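Local coordinates for putative isochorismatase (Streptomyces avermitilis, PDB 3KL2), which is of unproven function but probably acts as a hydrolase of the isochorismatase-like family, at residues M169-G172 with Y173-F177; G133-T136 with F137-T140; N196-S199 with Y200-M204; I180-T183 with D184-A187. All coordinates share one frame; numbering follows the deposited sequence.

Interaction 1 (M169-G172 with Y173-F177); sequences MRTG and YERGF
The Phe177 ring has the carbonyl oxygen of Gly172 at its edge, in the ring plane, with CD2 of Phe177 3.4 Å from that O. Arg147 makes a cation-pi contact with this ring, and Phe205 meets the Tyr173 ring edge-to-face. The guanidinium of Arg175 is met obliquely by the methyl of Thr171, whose CG2 lies 3.4 Å from NE of Arg175. These two side chains run side by side, pointing the same way. Thr171 CG2 stands anti to its backbone N (OG1 at chi1 -58°), which turns the methyl to the arginine. Arg175 NH1 makes a salt bridge with Asp143. Tyr173 keeps its CB 3.2 Å from O of Arg170, and its ring leads away to Tyr94 of the second subunit, where OH is hydrogen-bonded. Helical bonds hold the frame: Tyr173 N to Met169 O at 2.9 Å, and Glu174 N to Arg170 O at 3.0 Å. Arg175 N bonds Thr171 O at 2.9 Å and, weakly, Gly172 O. The last oxygen also takes a weak bond from Phe177 N at 3.2 Å. Together with Gly176 N to Tyr173 O and the positive phi of Gly176, this is a Schellman motif, which closes helix 164-174 before strand 178-187.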
ATOM      1  N   MET A 169      -0.787 -11.111   9.549  1.00 18.47           N
ATOM      2  CA  MET A 169       0.392 -11.963   9.339  1.00 18.34           C
ATOM      3  C   MET A 169       0.800 -12.004   7.856  1.00 18.25           C
ATOM      4  O   MET A 169       1.959 -11.838   7.494  1.00 17.54           O
ATOM      5  CB  MET A 169       0.025 -13.367   9.779  1.00 18.76           C
ATOM      6  CG  MET A 169       1.185 -14.433   9.746  1.00 19.53           C
ATOM      7  SD  MET A 169       0.521 -16.074  10.086  1.00 14.71           S
ATOM      8  CE  MET A 169      -0.690 -16.271   8.798  1.00 14.20           C
ATOM      9  N   ARG A 170      -0.168 -12.212   6.973  1.00 18.41           N
ATOM     10  CA  ARG A 170       0.170 -12.315   5.560  1.00 17.81           C
ATOM     11  C   ARG A 170       0.821 -11.021   5.054  1.00 17.33           C
ATOM     12  O   ARG A 170       1.932 -11.029   4.477  1.00 15.90           O
ATOM     13  CB  ARG A 170      -1.040 -12.733   4.751  1.00 17.99           C
ATOM     14  CG  ARG A 170      -1.439 -14.163   5.006  1.00 18.33           C
ATOM     15  CD  ARG A 170      -2.828 -14.502   4.433  1.00 19.60           C
ATOM     16  NE  ARG A 170      -3.135 -15.925   4.634  1.00 19.45           N
ATOM     17  CZ  ARG A 170      -2.985 -16.877   3.716  1.00 22.40           C
ATOM     18  NH1 ARG A 170      -2.585 -16.590   2.467  1.00 21.13           N
ATOM     19  NH2 ARG A 170      -3.283 -18.133   4.043  1.00 23.99           N
ATOM     20  N   THR A 171       0.169  -9.907   5.338  1.00 17.13           N
ATOM     21  CA  THR A 171       0.646  -8.620   4.893  1.00 16.52           C
ATOM     22  C   THR A 171       1.963  -8.276   5.621  1.00 16.57           C
ATOM     23  O   THR A 171       2.901  -7.779   5.012  1.00 17.46           O
ATOM     24  CB  THR A 171      -0.480  -7.529   5.018  1.00 16.70           C
ATOM     25  OG1 THR A 171      -1.607  -7.957   4.254  1.00 14.76           O
ATOM     26  CG2 THR A 171      -0.063  -6.105   4.501  1.00 13.14           C
ATOM     27  N   GLY A 172       2.048  -8.549   6.900  1.00 16.98           N
ATOM     28  CA  GLY A 172       3.305  -8.360   7.638  1.00 16.83           C
ATOM     29  C   GLY A 172       4.477  -9.009   6.946  1.00 17.56           C
ATOM     30  O   GLY A 172       5.594  -8.429   6.802  1.00 17.65           O
ATOM     31  N   TYR A 173       4.210 -10.229   6.491  1.00 17.17           N
ATOM     32  CA  TYR A 173       5.189 -11.022   5.804  1.00 16.71           C
ATOM     33  C   TYR A 173       5.599 -10.383   4.507  1.00 16.96           C
ATOM     34  O   TYR A 173       6.778 -10.343   4.175  1.00 16.77           O
ATOM     35  CB  TYR A 173       4.594 -12.410   5.516  1.00 17.15           C
ATOM     36  CG  TYR A 173       5.569 -13.402   4.896  1.00 15.50           C
ATOM     37  CD1 TYR A 173       6.524 -14.028   5.679  1.00 10.62           C
ATOM     38  CD2 TYR A 173       5.524 -13.709   3.552  1.00 10.79           C
ATOM     39  CE1 TYR A 173       7.412 -14.957   5.141  1.00  9.69           C
ATOM     40  CE2 TYR A 173       6.399 -14.624   3.018  1.00 12.98           C
ATOM     41  CZ  TYR A 173       7.359 -15.235   3.830  1.00 11.74           C
ATOM     42  OH  TYR A 173       8.256 -16.125   3.299  1.00 13.88           O
ATOM     43  N   GLU A 174       4.603  -9.929   3.751  1.00 17.89           N
ATOM     44  CA  GLU A 174       4.814  -9.368   2.443  1.00 19.15           C
ATOM     45  C   GLU A 174       5.666  -8.126   2.594  1.00 20.45           C
ATOM     46  O   GLU A 174       6.440  -7.779   1.694  1.00 20.62           O
ATOM     47  CB  GLU A 174       3.487  -8.953   1.780  1.00 19.64           C
ATOM     48  CG  GLU A 174       2.585 -10.100   1.388  1.00 18.58           C
ATOM     49  CD  GLU A 174       3.138 -10.862   0.189  1.00 21.66           C
ATOM     50  OE1 GLU A 174       4.056 -10.318  -0.500  1.00 22.14           O
ATOM     51  OE2 GLU A 174       2.634 -11.991  -0.083  1.00 23.42           O
ATOM     52  N   ARG A 175       5.537  -7.469   3.741  1.00 20.83           N
ATOM     53  CA  ARG A 175       6.188  -6.193   3.910  1.00 21.11           C
ATOM     54  C   ARG A 175       7.500  -6.340   4.620  1.00 20.84           C
ATOM     55  O   ARG A 175       8.048  -5.356   5.024  1.00 20.59           O
ATOM     56  CB  ARG A 175       5.268  -5.225   4.639  1.00 21.11           C
ATOM     57  CG  ARG A 175       4.187  -4.722   3.717  1.00 23.28           C
ATOM     58  CD  ARG A 175       3.303  -3.755   4.399  1.00 24.67           C
ATOM     59  NE  ARG A 175       2.056  -3.618   3.690  1.00 26.60           N
ATOM     60  CZ  ARG A 175       1.217  -2.603   3.812  1.00 26.63           C
ATOM     61  NH1 ARG A 175       1.503  -1.584   4.605  1.00 29.88           N
ATOM     62  NH2 ARG A 175       0.088  -2.614   3.137  1.00 24.84           N
ATOM     63  N   GLY A 176       8.011  -7.563   4.753  1.00 20.66           N
ATOM     64  CA  GLY A 176       9.400  -7.764   5.183  1.00 20.55           C
ATOM     65  C   GLY A 176       9.670  -7.846   6.684  1.00 20.76           C
ATOM     66  O   GLY A 176      10.813  -8.084   7.092  1.00 21.79           O
ATOM     67  N   PHE A 177       8.634  -7.688   7.496  1.00 19.59           N
ATOM     68  CA  PHE A 177       8.693  -7.929   8.929  1.00 19.50           C
ATOM     69  C   PHE A 177       8.950  -9.396   9.236  1.00 20.15           C
ATOM     70  O   PHE A 177       8.529 -10.264   8.519  1.00 20.41           O
ATOM     71  CB  PHE A 177       7.370  -7.484   9.614  1.00 17.96           C
ATOM     72  CG  PHE A 177       7.080  -6.004   9.482  1.00 16.48           C
ATOM     73  CD1 PHE A 177       7.770  -5.073  10.242  1.00 16.75           C
ATOM     74  CD2 PHE A 177       6.141  -5.541   8.591  1.00 17.91           C
ATOM     75  CE1 PHE A 177       7.533  -3.733  10.137  1.00 16.49           C
ATOM     76  CE2 PHE A 177       5.870  -4.187   8.495  1.00 16.74           C
ATOM     77  CZ  PHE A 177       6.562  -3.285   9.279  1.00 17.32           C
TER

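Interaction 2 (G133-T136 with F137-T140); sequences GLDT and FAST
Asp135 caps the start of the short helix 136-139: its OD1 accepts the backbone N-H of Phe137, at 2.9 Å from N. This is an N-cap. The N-H comes from above the carboxylate plane, 61° out of it. Asp135 CG is anti to the backbone N (chi1 -178°), and this brings OD1 to the N-H of Phe137. The same OD1 also lies at the edge of the Phe137 ring, in its plane, 3.8 Å from CD2. The other oxygen, OD2, bonds Thr171 of helix 164-174, so one carboxylate ties two helices. Replacing Asp135 by an alanine would probably leave Phe137 N without its cap and Thr171 OG1 without its carboxylate partner.

The tight side is the one facing helices 164-174 and 142-149, which cover the Phe137 ring. Within the two segments the contact is thinner at Ala138, where a water enters and Glu174 of the second subunit packs. CB of Ala138 stays 4.0 Å from CB of Asp135, although its N bonds Asp135 O at 3.2 Å. The water donates to Asp135 O at 2.7 Å and accepts from Ser139 OG, which is itself bonded to Arg132 N. Asp135 N and Leu134 N are held by the same Glu174 of the second subunit. At the end of the turn the side chain of Thr140 folds back, and its OG1 donates to Thr136 O at 2.7 Å, tilted 24° from the carbonyl plane.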
ATOM      1  N   GLY A 133     -11.204  -2.803   8.500  1.00 21.40           N
ATOM      2  CA  GLY A 133     -11.279  -4.068   7.824  1.00 20.78           C
ATOM      3  C   GLY A 133     -10.593  -5.052   8.698  1.00 20.45           C
ATOM      4  O   GLY A 133     -10.524  -4.874   9.906  1.00 20.09           O
ATOM      5  N   LEU A 134     -10.083  -6.108   8.081  1.00 20.70           N
ATOM      6  CA  LEU A 134      -9.536  -7.235   8.811  1.00 19.77           C
ATOM      7  C   LEU A 134      -8.043  -7.173   8.911  1.00 20.62           C
ATOM      8  O   LEU A 134      -7.435  -7.457   9.977  1.00 21.76           O
ATOM      9  CB  LEU A 134      -9.959  -8.532   8.122  1.00 20.00           C
ATOM     10  CG  LEU A 134     -11.480  -8.793   7.939  1.00 19.02           C
ATOM     11  CD1 LEU A 134     -12.307  -8.465   9.224  1.00 16.61           C
ATOM     12  CD2 LEU A 134     -12.019  -8.081   6.743  1.00 16.33           C
ATOM     13  N   ASP A 135      -7.407  -6.871   7.795  1.00 20.38           N
ATOM     14  CA  ASP A 135      -5.954  -6.735   7.808  1.00 20.43           C
ATOM     15  C   ASP A 135      -5.584  -5.465   8.578  1.00 19.83           C
ATOM     16  O   ASP A 135      -6.036  -4.410   8.248  1.00 19.48           O
ATOM     17  CB  ASP A 135      -5.470  -6.658   6.360  1.00 20.74           C
ATOM     18  CG  ASP A 135      -3.969  -6.565   6.260  1.00 22.06           C
ATOM     19  OD1 ASP A 135      -3.276  -6.495   7.313  1.00 20.54           O
ATOM     20  OD2 ASP A 135      -3.479  -6.539   5.107  1.00 26.57           O
ATOM     21  N   THR A 136      -4.787  -5.559   9.623  1.00 19.75           N
ATOM     22  CA  THR A 136      -4.409  -4.376  10.371  1.00 19.27           C
ATOM     23  C   THR A 136      -3.579  -3.391   9.468  1.00 20.05           C
ATOM     24  O   THR A 136      -3.670  -2.160   9.605  1.00 21.06           O
ATOM     25  CB  THR A 136      -3.616  -4.786  11.691  1.00 19.78           C
ATOM     26  OG1 THR A 136      -4.354  -5.783  12.408  1.00 21.01           O
ATOM     27  CG2 THR A 136      -3.414  -3.603  12.637  1.00 17.42           C
ATOM     28  N   PHE A 137      -2.781  -3.898   8.526  1.00 19.12           N
ATOM     29  CA  PHE A 137      -2.027  -3.005   7.635  1.00 17.62           C
ATOM     30  C   PHE A 137      -2.878  -2.260   6.616  1.00 18.04           C
ATOM     31  O   PHE A 137      -2.419  -1.274   6.080  1.00 19.53           O
ATOM     32  CB  PHE A 137      -0.929  -3.779   6.916  1.00 16.96           C
ATOM     33  CG  PHE A 137       0.220  -4.215   7.823  1.00 15.28           C
ATOM     34  CD1 PHE A 137       1.289  -3.373   8.046  1.00 11.52           C
ATOM     35  CD2 PHE A 137       0.203  -5.444   8.452  1.00 11.75           C
ATOM     36  CE1 PHE A 137       2.367  -3.753   8.870  1.00 13.64           C
ATOM     37  CE2 PHE A 137       1.286  -5.862   9.282  1.00 13.43           C
ATOM     38  CZ  PHE A 137       2.363  -5.006   9.494  1.00 13.07           C
ATOM     39  N   ALA A 138      -4.113  -2.678   6.349  1.00 17.52           N
ATOM     40  CA  ALA A 138      -4.877  -2.086   5.190  1.00 17.36           C
ATOM     41  C   ALA A 138      -5.641  -0.777   5.470  1.00 16.91           C
ATOM     42  O   ALA A 138      -6.005  -0.088   4.547  1.00 17.16           O
ATOM     43  CB  ALA A 138      -5.859  -3.125   4.570  1.00 15.28           C
ATOM     44  N   SER A 139      -6.001  -0.477   6.698  1.00 16.71           N
ATOM     45  CA  SER A 139      -6.752   0.767   6.940  1.00 17.39           C
ATOM     46  C   SER A 139      -6.267   1.564   8.177  1.00 17.69           C
ATOM     47  O   SER A 139      -7.016   2.376   8.692  1.00 19.27           O
ATOM     48  CB  SER A 139      -8.248   0.453   7.064  1.00 16.87           C
ATOM     49  OG  SER A 139      -8.470  -0.520   8.081  1.00 17.36           O
ATOM     50  N   THR A 140      -5.040   1.321   8.649  1.00 16.97           N
ATOM     51  CA  THR A 140      -4.501   1.990   9.790  1.00 15.66           C
ATOM     52  C   THR A 140      -3.109   2.594   9.566  1.00 16.17           C
ATOM     53  O   THR A 140      -2.526   2.462   8.499  1.00 15.85           O
ATOM     54  CB  THR A 140      -4.375   1.011  10.946  1.00 16.01           C
ATOM     55  OG1 THR A 140      -3.186   0.227  10.787  1.00 11.90           O
ATOM     56  CG2 THR A 140      -5.595   0.160  11.046  1.00 15.75           C
TER
HETATM   57  O   HOH W   1      -8.395  -3.360   7.316  1.00 21.30           O

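Interaction 3 (N196-S199 with Y200-M204); sequences NAIS and YDFPM
The Phe202 ring lies against Ile198, with CA of Ile198 over one face in a CH-pi contact, 4.2 Å from the ring centroid and offset toward the rim. CG1 of Ile198 touches CE1 of Phe202 at 4.0 Å, and the two side chains run at a slant to each other. CB of Ala197 adds a looser apolar contact, 4.3 Å from CE2 of Phe202. Two residues earlier along the helix, Asn196 and Tyr200 lie side by side and point the same way. Their amide and ring planes are only 17° apart, and OD1 of Asn196 is 3.8 Å from CE2 of Tyr200. Tyr200 CG sits anti to the carbonyl carbon (chi1 -61°), which carries the ring back along the asparagine. Exchanging Tyr200 for a serine would probably leave the Asn196 amide without its flat neighbour and less restrained.

Behind these side chains is the backbone of helix 191-205. Tyr200 N bonds Asn196 O at 2.8 Å in the normal helical way. The next turn widens: Phe202 N reaches back five residues to Ala197 O at 3.0 Å, a pi-type turn, and Asp201 N gives the same oxygen a weak bond. Pro203 has no N-H to give, and its CD comes 3.3 Å from Ile198 O, at the kink of the helix.

Further out, the Phe202 ring packs on Val165 and Met169 of helix 164-174 and on Thr181 of strand 178-187. Tyr200 touches Glu193 of the second subunit, and Asn196 meets Asn196 of that same subunit.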
ATOM      1  N   ASN A 196      -6.458 -25.408  12.168  1.00 23.28           N
ATOM      2  CA  ASN A 196      -6.052 -25.548  10.787  1.00 23.78           C
ATOM      3  C   ASN A 196      -5.175 -24.334  10.394  1.00 23.77           C
ATOM      4  O   ASN A 196      -4.023 -24.498   9.929  1.00 23.05           O
ATOM      5  CB  ASN A 196      -7.278 -25.770   9.884  1.00 24.62           C
ATOM      6  CG  ASN A 196      -7.844 -27.273   9.962  1.00 27.47           C
ATOM      7  OD1 ASN A 196      -7.101 -28.233  10.215  1.00 30.88           O
ATOM      8  ND2 ASN A 196      -9.143 -27.438   9.720  1.00 28.49           N
ATOM      9  N   ALA A 197      -5.687 -23.133  10.646  1.00 23.35           N
ATOM     10  CA  ALA A 197      -4.924 -21.915  10.454  1.00 23.62           C
ATOM     11  C   ALA A 197      -3.537 -21.995  11.118  1.00 23.64           C
ATOM     12  O   ALA A 197      -2.526 -21.711  10.473  1.00 23.36           O
ATOM     13  CB  ALA A 197      -5.703 -20.697  10.955  1.00 23.18           C
ATOM     14  N   ILE A 198      -3.476 -22.416  12.376  1.00 23.91           N
ATOM     15  CA  ILE A 198      -2.191 -22.466  13.073  1.00 24.55           C
ATOM     16  C   ILE A 198      -1.205 -23.479  12.442  1.00 25.81           C
ATOM     17  O   ILE A 198      -0.026 -23.132  12.238  1.00 25.13           O
ATOM     18  CB  ILE A 198      -2.364 -22.758  14.575  1.00 24.76           C
ATOM     19  CG1 ILE A 198      -2.917 -21.522  15.289  1.00 25.12           C
ATOM     20  CG2 ILE A 198      -1.021 -23.148  15.236  1.00 23.23           C
ATOM     21  CD1 ILE A 198      -3.622 -21.830  16.627  1.00 23.83           C
ATOM     22  N   SER A 199      -1.690 -24.690  12.121  1.00 26.30           N
ATOM     23  CA  SER A 199      -0.834 -25.792  11.615  1.00 27.82           C
ATOM     24  C   SER A 199      -0.424 -25.649  10.150  1.00 28.39           C
ATOM     25  O   SER A 199       0.682 -26.028   9.780  1.00 28.30           O
ATOM     26  CB  SER A 199      -1.530 -27.174  11.751  1.00 27.79           C
ATOM     27  OG  SER A 199      -2.174 -27.335  13.002  1.00 29.27           O
ATOM     28  N   TYR A 200      -1.340 -25.163   9.321  1.00 29.29           N
ATOM     29  CA  TYR A 200      -1.137 -25.098   7.887  1.00 30.53           C
ATOM     30  C   TYR A 200      -0.637 -23.710   7.417  1.00 30.18           C
ATOM     31  O   TYR A 200       0.392 -23.634   6.753  1.00 31.35           O
ATOM     32  CB  TYR A 200      -2.453 -25.401   7.171  1.00 31.51           C
ATOM     33  CG  TYR A 200      -3.071 -26.790   7.416  1.00 36.52           C
ATOM     34  CD1 TYR A 200      -2.357 -27.810   8.072  1.00 39.68           C
ATOM     35  CD2 TYR A 200      -4.359 -27.088   6.934  1.00 39.83           C
ATOM     36  CE1 TYR A 200      -2.903 -29.061   8.268  1.00 43.21           C
ATOM     37  CE2 TYR A 200      -4.910 -28.350   7.109  1.00 43.12           C
ATOM     38  CZ  TYR A 200      -4.179 -29.342   7.788  1.00 45.03           C
ATOM     39  OH  TYR A 200      -4.710 -30.618   7.987  1.00 47.27           O
ATOM     40  N   ASP A 201      -1.366 -22.642   7.768  1.00 28.34           N
ATOM     41  CA  ASP A 201      -1.126 -21.281   7.263  1.00 27.41           C
ATOM     42  C   ASP A 201      -0.008 -20.525   8.019  1.00 25.90           C
ATOM     43  O   ASP A 201       0.896 -19.959   7.410  1.00 24.89           O
ATOM     44  CB  ASP A 201      -2.414 -20.449   7.364  1.00 27.61           C
ATOM     45  CG  ASP A 201      -3.536 -20.938   6.436  1.00 28.35           C
ATOM     46  OD1 ASP A 201      -3.257 -21.613   5.440  1.00 28.37           O
ATOM     47  OD2 ASP A 201      -4.718 -20.614   6.704  1.00 30.43           O
ATOM     48  N   PHE A 202      -0.064 -20.534   9.346  1.00 24.34           N
ATOM     49  CA  PHE A 202       0.877 -19.773  10.128  1.00 23.85           C
ATOM     50  C   PHE A 202       2.358 -20.002   9.795  1.00 23.73           C
ATOM     51  O   PHE A 202       3.094 -19.027   9.818  1.00 24.79           O
ATOM     52  CB  PHE A 202       0.666 -19.958  11.623  1.00 23.76           C
ATOM     53  CG  PHE A 202      -0.450 -19.119  12.211  1.00 23.75           C
ATOM     54  CD1 PHE A 202      -0.412 -18.755  13.554  1.00 24.29           C
ATOM     55  CD2 PHE A 202      -1.544 -18.744  11.469  1.00 22.34           C
ATOM     56  CE1 PHE A 202      -1.434 -18.014  14.114  1.00 23.47           C
ATOM     57  CE2 PHE A 202      -2.563 -18.004  12.041  1.00 23.06           C
ATOM     58  CZ  PHE A 202      -2.499 -17.635  13.348  1.00 22.42           C
ATOM     59  N   PRO A 203       2.798 -21.244   9.511  1.00 22.95           N
ATOM     60  CA  PRO A 203       4.237 -21.458   9.213  1.00 23.46           C
ATOM     61  C   PRO A 203       4.746 -20.965   7.845  1.00 23.49           C
ATOM     62  O   PRO A 203       5.958 -20.837   7.647  1.00 22.59           O
ATOM     63  CB  PRO A 203       4.414 -22.991   9.306  1.00 23.63           C
ATOM     64  CG  PRO A 203       3.239 -23.469  10.152  1.00 22.88           C
ATOM     65  CD  PRO A 203       2.112 -22.521   9.810  1.00 23.66           C
ATOM     66  N   MET A 204       3.820 -20.709   6.924  1.00 23.80           N
ATOM     67  CA  MET A 204       4.144 -20.131   5.628  1.00 23.60           C
ATOM     68  C   MET A 204       4.443 -18.628   5.750  1.00 23.57           C
ATOM     69  O   MET A 204       5.096 -18.065   4.889  1.00 24.30           O
ATOM     70  CB  MET A 204       2.964 -20.288   4.654  1.00 24.04           C
ATOM     71  CG  MET A 204       2.578 -21.722   4.144  1.00 24.92           C
ATOM     72  SD  MET A 204       1.099 -21.584   3.054  1.00 25.02           S
ATOM     73  CE  MET A 204       1.332 -23.092   2.102  1.00 34.88           C
TER

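Interaction 4 (I180-T183 with D184-A187); sequences ITLT and DCVA
The backbone from Leu182 to Cys185 makes a type I beta turn, closed by a bond from Cys185 N to Leu182 O of 3.0 Å with an N-H...O angle of 163°. Side chains pack across the turn. CB of Leu182 touches CB of Cys185 at 3.6 Å. The sulfur of Cys185 lies 4.0 Å from both CB and CD1 of Leu182, so it rests alongside the leucine branch. Val186 closes on the turn oxygens: its CG1 is 3.5 Å from Leu182 O, and its CG2 is 3.8 Å from Thr183 O.

The polar groups at the corner bond other parts of the chain. Thr183 OG1 stands between its backbone N and carbonyl carbon (chi1 58°), and bonds Met209 O. Asp184 OD2 bonds Ser211 OG, and the backbone O of Asp184 takes a bond from Asn60. The two residues thus tie the corner to helices 211-218 and 57-71 and to strand 207-209. Before the turn, the backbone at 180-183 bonds to strands 153-159 and 207-209. The turn is thus a break within strand 178-187 of the parallel sheet in this alpha/beta fold.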
ATOM      1  N   ILE A 180       6.018 -12.977  14.236  1.00 20.69           N
ATOM      2  CA  ILE A 180       5.912 -14.075  15.187  1.00 20.78           C
ATOM      3  C   ILE A 180       4.435 -14.128  15.577  1.00 21.28           C
ATOM      4  O   ILE A 180       3.868 -13.102  15.957  1.00 20.18           O
ATOM      5  CB  ILE A 180       6.752 -13.802  16.433  1.00 20.68           C
ATOM      6  CG1 ILE A 180       8.235 -13.891  16.108  1.00 21.33           C
ATOM      7  CG2 ILE A 180       6.429 -14.777  17.553  1.00 20.66           C
ATOM      8  CD1 ILE A 180       9.083 -13.248  17.182  1.00 21.18           C
ATOM      9  N   THR A 181       3.804 -15.292  15.410  1.00 22.22           N
ATOM     10  CA  THR A 181       2.420 -15.499  15.855  1.00 23.07           C
ATOM     11  C   THR A 181       2.429 -16.265  17.154  1.00 22.93           C
ATOM     12  O   THR A 181       3.131 -17.251  17.275  1.00 23.78           O
ATOM     13  CB  THR A 181       1.557 -16.270  14.835  1.00 22.81           C
ATOM     14  OG1 THR A 181       2.238 -17.462  14.423  1.00 24.59           O
ATOM     15  CG2 THR A 181       1.272 -15.386  13.607  1.00 23.68           C
ATOM     16  N   LEU A 182       1.647 -15.778  18.106  1.00 22.95           N
ATOM     17  CA  LEU A 182       1.497 -16.353  19.403  1.00 22.83           C
ATOM     18  C   LEU A 182       0.380 -17.386  19.322  1.00 23.37           C
ATOM     19  O   LEU A 182      -0.832 -17.036  19.404  1.00 23.87           O
ATOM     20  CB  LEU A 182       1.152 -15.283  20.434  1.00 22.78           C
ATOM     21  CG  LEU A 182       2.257 -14.291  20.857  1.00 23.79           C
ATOM     22  CD1 LEU A 182       1.662 -13.082  21.522  1.00 23.04           C
ATOM     23  CD2 LEU A 182       3.248 -14.960  21.795  1.00 22.88           C
ATOM     24  N   THR A 183       0.787 -18.649  19.163  1.00 22.85           N
ATOM     25  CA  THR A 183      -0.152 -19.755  18.903  1.00 23.02           C
ATOM     26  C   THR A 183      -1.176 -19.936  20.015  1.00 22.82           C
ATOM     27  O   THR A 183      -2.309 -20.296  19.726  1.00 23.39           O
ATOM     28  CB  THR A 183       0.591 -21.096  18.671  1.00 22.98           C
ATOM     29  OG1 THR A 183       1.406 -21.411  19.823  1.00 22.18           O
ATOM     30  CG2 THR A 183       1.481 -20.996  17.405  1.00 23.29           C
ATOM     31  N   ASP A 184      -0.794 -19.658  21.265  1.00 22.72           N
ATOM     32  CA  ASP A 184      -1.733 -19.718  22.395  1.00 23.06           C
ATOM     33  C   ASP A 184      -2.220 -18.339  22.882  1.00 22.84           C
ATOM     34  O   ASP A 184      -2.643 -18.230  24.031  1.00 24.06           O
ATOM     35  CB  ASP A 184      -1.182 -20.562  23.586  1.00 23.21           C
ATOM     36  CG  ASP A 184       0.132 -20.023  24.143  1.00 23.91           C
ATOM     37  OD1 ASP A 184       0.626 -19.044  23.567  1.00 24.93           O
ATOM     38  OD2 ASP A 184       0.693 -20.577  25.130  1.00 24.64           O
ATOM     39  N   CYS A 185      -2.176 -17.303  22.038  1.00 22.18           N
ATOM     40  CA  CYS A 185      -2.797 -15.988  22.363  1.00 21.25           C
ATOM     41  C   CYS A 185      -3.704 -15.521  21.247  1.00 20.11           C
ATOM     42  O   CYS A 185      -3.857 -14.336  21.000  1.00 21.47           O
ATOM     43  CB  CYS A 185      -1.745 -14.929  22.623  1.00 21.11           C
ATOM     44  SG  CYS A 185      -0.689 -15.247  23.991  1.00 23.49           S
ATOM     45  N   VAL A 186      -4.302 -16.460  20.547  1.00 18.57           N
ATOM     46  CA  VAL A 186      -5.247 -16.122  19.513  1.00 17.82           C
ATOM     47  C   VAL A 186      -6.479 -17.003  19.646  1.00 17.86           C
ATOM     48  O   VAL A 186      -6.399 -18.053  20.279  1.00 18.93           O
ATOM     49  CB  VAL A 186      -4.628 -16.271  18.104  1.00 17.69           C
ATOM     50  CG1 VAL A 186      -3.449 -15.288  17.934  1.00 16.70           C
ATOM     51  CG2 VAL A 186      -4.240 -17.686  17.845  1.00 14.48           C
ATOM     52  N   ALA A 187      -7.598 -16.584  19.057  1.00 17.32           N
ATOM     53  CA  ALA A 187      -8.836 -17.346  19.097  1.00 17.69           C
ATOM     54  C   ALA A 187      -9.680 -17.102  17.851  1.00 18.31           C
ATOM     55  O   ALA A 187      -9.518 -16.096  17.154  1.00 17.23           O
ATOM     56  CB  ALA A 187      -9.659 -17.042  20.393  1.00 17.36           C
TER

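Along the chain the order is interaction 2, interaction 1, interaction 4, interaction 3. Strand 153-159, helix 164-174 and strand 178-187 form one beta-alpha-beta unit, and strand 178-187, helix 191-205 and strand 207-209 form the next. Interaction 1 closes the first of these helices, and interaction 3 lies on the second. Interaction 4 breaks the strand they share. Centres of interactions 1 and 2 are 12 Å apart, and those of 3 and 4 are 11 Å apart. Met169 bridges interaction 1 to both Phe202 and Thr181. Interactions 2 and 4 do not touch. Interactions 1, 2 and 3 also meet the second subunit, which is consistent with this side of the fold lying at a subunit interface.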